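Local coordinates for SPCC18.06c protein (Schizosaccharomyces pombe, PDB 2P51), which shortens mRNA poly(A) tails as the catalytic 3'-exoribonuclease of the CCR4-NOT complex, releasing 5'-AMP with the help of divalent metal ions, at the magnesium ion site. Coordinates in Å, arbitrary orientation; residue numbers count along the deposited sequence, not the author numbering.

The magnesium ion site. Residues 51-53, 167-168, 172, 231, 236-238, 241. With MG (magnesium ion), chain B; MG (magnesium ion), chain C.
Two magnesium ions 4.6 Å apart, MG of chain B and MG of chain C, mark the catalytic centre of this DEDD-family nuclease, whose four acidic residues are Asp51, Glu53, Asp172 and Asp241. Metal bonds come first. Asp51, on strand 47-53, bridges the pair: with CG anti to the backbone N (chi1 -172°), its carboxylate gives OD1 to the chain B ion and OD2 to the chain C ion. Asp172, from helix 170-181, reaches the chain B ion through OD2 at 2.1 Å; waters 1 to 4 bring that ion to a near-octahedral shell. The partly occupied chain C ion takes Glu53 OE2, carried by a chain bent at chi2 (-58°), and Asp241 OD2 from helix 238-257, with waters 5, 6 and 7 opposite. These many water ligands are sites that RNA phosphate oxygens or the attacking water could plausibly occupy.

Hydrogen bonds in the second shell set the carboxylates. Asp172 turns its other oxygen, OD1, to the hydroxyl OG1 of Thr52, 2.7 Å away, which arrives from above the carboxylate plane. Asp241 OD1 is gripped from both sides: the Arg231 NH1 salt bridge at 2.7 Å falls on the anti lone pair of this oxygen, which lies 27° out of the guanidinium plane, while the His236 backbone N-H donates to its syn lone pair, N to OD1 3.1 Å. This double hold fixes the rotation of the carboxylate, and the arginine charge probably helps keep it ionised.

Water-mediated contacts tie the metal shells to the protein and to each other. Waters 1 and 3 both meet the Phe167 carbonyl O, and His168 O also meets water 3. Water 5 touches Thr52 O and links to waters 2 and 4 of the neighbouring ion. Water 7 lies 2.7 Å from Glu53 OE1, the oxygen not bound to metal, and sits over the centre of one face of the His236 ring, 3.0 Å above its plane.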
loop_
_atom_site.group_PDB
_atom_site.type_symbol
_atom_site.label_atom_id
_atom_site.label_comp_id
_atom_site.label_asym_id
_atom_site.label_seq_id
_atom_site.Cartn_x
_atom_site.Cartn_y
_atom_site.Cartn_z
ATOM N N ASP A 51 1.319 1.467 1.194
ATOM C CA ASP A 51 2.277 0.561 0.567
ATOM C C ASP A 51 2.167 -0.813 1.228
ATOM O O ASP A 51 1.617 -0.851 2.367
ATOM C CB ASP A 51 3.735 1.045 0.692
ATOM C CG ASP A 51 4.717 0.215 -0.130
ATOM O OD1 ASP A 51 4.311 -0.258 -1.221
ATOM O OD2 ASP A 51 5.858 0.078 0.353
ATOM N N THR A 52 2.684 -1.868 0.591
ATOM C CA THR A 52 2.727 -3.148 1.289
ATOM C C THR A 52 4.099 -3.792 1.050
ATOM O O THR A 52 4.790 -3.464 0.093
ATOM C CB THR A 52 1.681 -4.192 0.820
ATOM O OG1 THR A 52 2.053 -4.707 -0.458
ATOM C CG2 THR A 52 0.266 -3.563 0.742
ATOM N N GLU A 53 4.519 -4.679 1.952
ATOM C CA GLU A 53 5.669 -5.517 1.668
ATOM C C GLU A 53 5.149 -6.977 1.625
ATOM O O GLU A 53 4.249 -7.359 2.398
ATOM C CB GLU A 53 6.779 -5.384 2.701
ATOM C CG GLU A 53 7.303 -3.978 2.952
ATOM C CD GLU A 53 7.838 -3.284 1.733
ATOM O OE1 GLU A 53 8.457 -3.909 0.864
ATOM O OE2 GLU A 53 7.627 -2.036 1.629
ATOM N N PHE A 167 1.491 3.896 -5.129
ATOM C CA PHE A 167 2.531 4.042 -6.158
ATOM C C PHE A 167 2.728 2.666 -6.795
ATOM O O PHE A 167 3.134 1.712 -6.075
ATOM C CB PHE A 167 3.832 4.573 -5.539
ATOM C CG PHE A 167 4.942 4.759 -6.573
ATOM C CD1 PHE A 167 5.100 5.985 -7.190
ATOM C CD2 PHE A 167 5.820 3.701 -6.884
ATOM C CE1 PHE A 167 6.087 6.213 -8.149
ATOM C CE2 PHE A 167 6.764 3.885 -7.879
ATOM C CZ PHE A 167 6.885 5.124 -8.492
ATOM N N HIS A 168 2.497 2.539 -8.099
ATOM C CA HIS A 168 2.698 1.282 -8.846
ATOM C C HIS A 168 1.963 0.166 -8.116
ATOM O O HIS A 168 2.527 -0.812 -7.589
ATOM C CB HIS A 168 4.192 0.997 -8.992
ATOM C CG HIS A 168 4.551 0.108 -10.141
ATOM N ND1 HIS A 168 3.708 -0.851 -10.668
ATOM C CD2 HIS A 168 5.696 0.039 -10.877
ATOM C CE1 HIS A 168 4.322 -1.463 -11.676
ATOM N NE2 HIS A 168 5.548 -0.937 -11.818
ATOM N N ASP A 172 -0.011 -3.981 -4.375
ATOM C CA ASP A 172 -0.351 -3.404 -3.084
ATOM C C ASP A 172 -1.865 -3.415 -2.866
ATOM O O ASP A 172 -2.390 -3.853 -1.813
ATOM C CB ASP A 172 0.238 -2.002 -3.011
ATOM C CG ASP A 172 1.728 -1.914 -2.906
ATOM O OD1 ASP A 172 2.314 -2.955 -2.485
ATOM O OD2 ASP A 172 2.374 -0.901 -3.261
ATOM N N ARG A 231 13.108 11.173 3.271
ATOM C CA ARG A 231 12.534 9.994 3.838
ATOM C C ARG A 231 12.745 9.939 5.349
ATOM O O ARG A 231 13.833 10.134 5.885
ATOM C CB ARG A 231 13.177 8.740 3.209
ATOM C CG ARG A 231 12.570 7.455 3.808
ATOM C CD ARG A 231 13.267 6.248 3.242
ATOM N NE ARG A 231 12.869 5.850 1.883
ATOM C CZ ARG A 231 11.794 5.160 1.558
ATOM N NH1 ARG A 231 10.898 4.749 2.469
ATOM N NH2 ARG A 231 11.611 4.885 0.272
ATOM N N HIS A 236 12.067 0.501 1.972
ATOM C CA HIS A 236 11.661 -0.877 1.772
ATOM C C HIS A 236 11.072 -1.416 3.061
ATOM O O HIS A 236 11.103 -2.633 3.272
ATOM C CB HIS A 236 12.845 -1.706 1.212
ATOM C CG HIS A 236 12.326 -2.866 0.437
ATOM N ND1 HIS A 236 12.254 -2.841 -0.944
ATOM C CD2 HIS A 236 11.832 -4.064 0.841
ATOM C CE1 HIS A 236 11.731 -3.989 -1.371
ATOM N NE2 HIS A 236 11.474 -4.767 -0.304
ATOM N N GLN A 237 10.491 -0.525 3.875
ATOM C CA GLN A 237 9.563 -0.918 4.925
ATOM C C GLN A 237 8.253 -0.174 4.649
ATOM O O GLN A 237 8.345 0.994 4.245
ATOM C CB GLN A 237 10.064 -0.701 6.364
ATOM C CG GLN A 237 11.144 -1.779 6.676
ATOM C CD GLN A 237 11.239 -2.093 8.146
ATOM O OE1 GLN A 237 10.268 -2.367 8.844
ATOM N NE2 GLN A 237 12.452 -2.031 8.737
ATOM N N ALA A 238 7.109 -0.834 4.824
ATOM C CA ALA A 238 5.882 -0.252 4.241
ATOM C C ALA A 238 5.483 1.047 4.915
ATOM O O ALA A 238 4.914 1.918 4.248
ATOM C CB ALA A 238 4.735 -1.225 4.257
ATOM N N ASP A 241 7.742 3.729 3.422
ATOM C CA ASP A 241 7.420 3.906 1.994
ATOM C C ASP A 241 6.054 4.584 1.808
ATOM O O ASP A 241 5.906 5.433 0.896
ATOM C CB ASP A 241 7.420 2.570 1.265
ATOM C CG ASP A 241 8.764 1.874 1.181
ATOM O OD1 ASP A 241 9.829 2.529 1.351
ATOM O OD2 ASP A 241 8.808 0.631 0.940
HETATM MG MG MG B . 4.461 -0.509 -3.249
HETATM MG MG MG C . 7.711 -0.781 -0.046
HETATM O O HOH W 1 4.142 1.485 -3.665
HETATM O O HOH W 2 6.442 -0.239 -3.104
HETATM O O HOH W 3 4.582 -0.633 -5.373
HETATM O O HOH W 4 4.825 -2.540 -3.163
HETATM O O HOH W 5 6.791 -2.286 -1.237
HETATM O O HOH W 6 8.027 0.494 -1.685
HETATM O O HOH W 7 9.445 -1.834 -0.524
#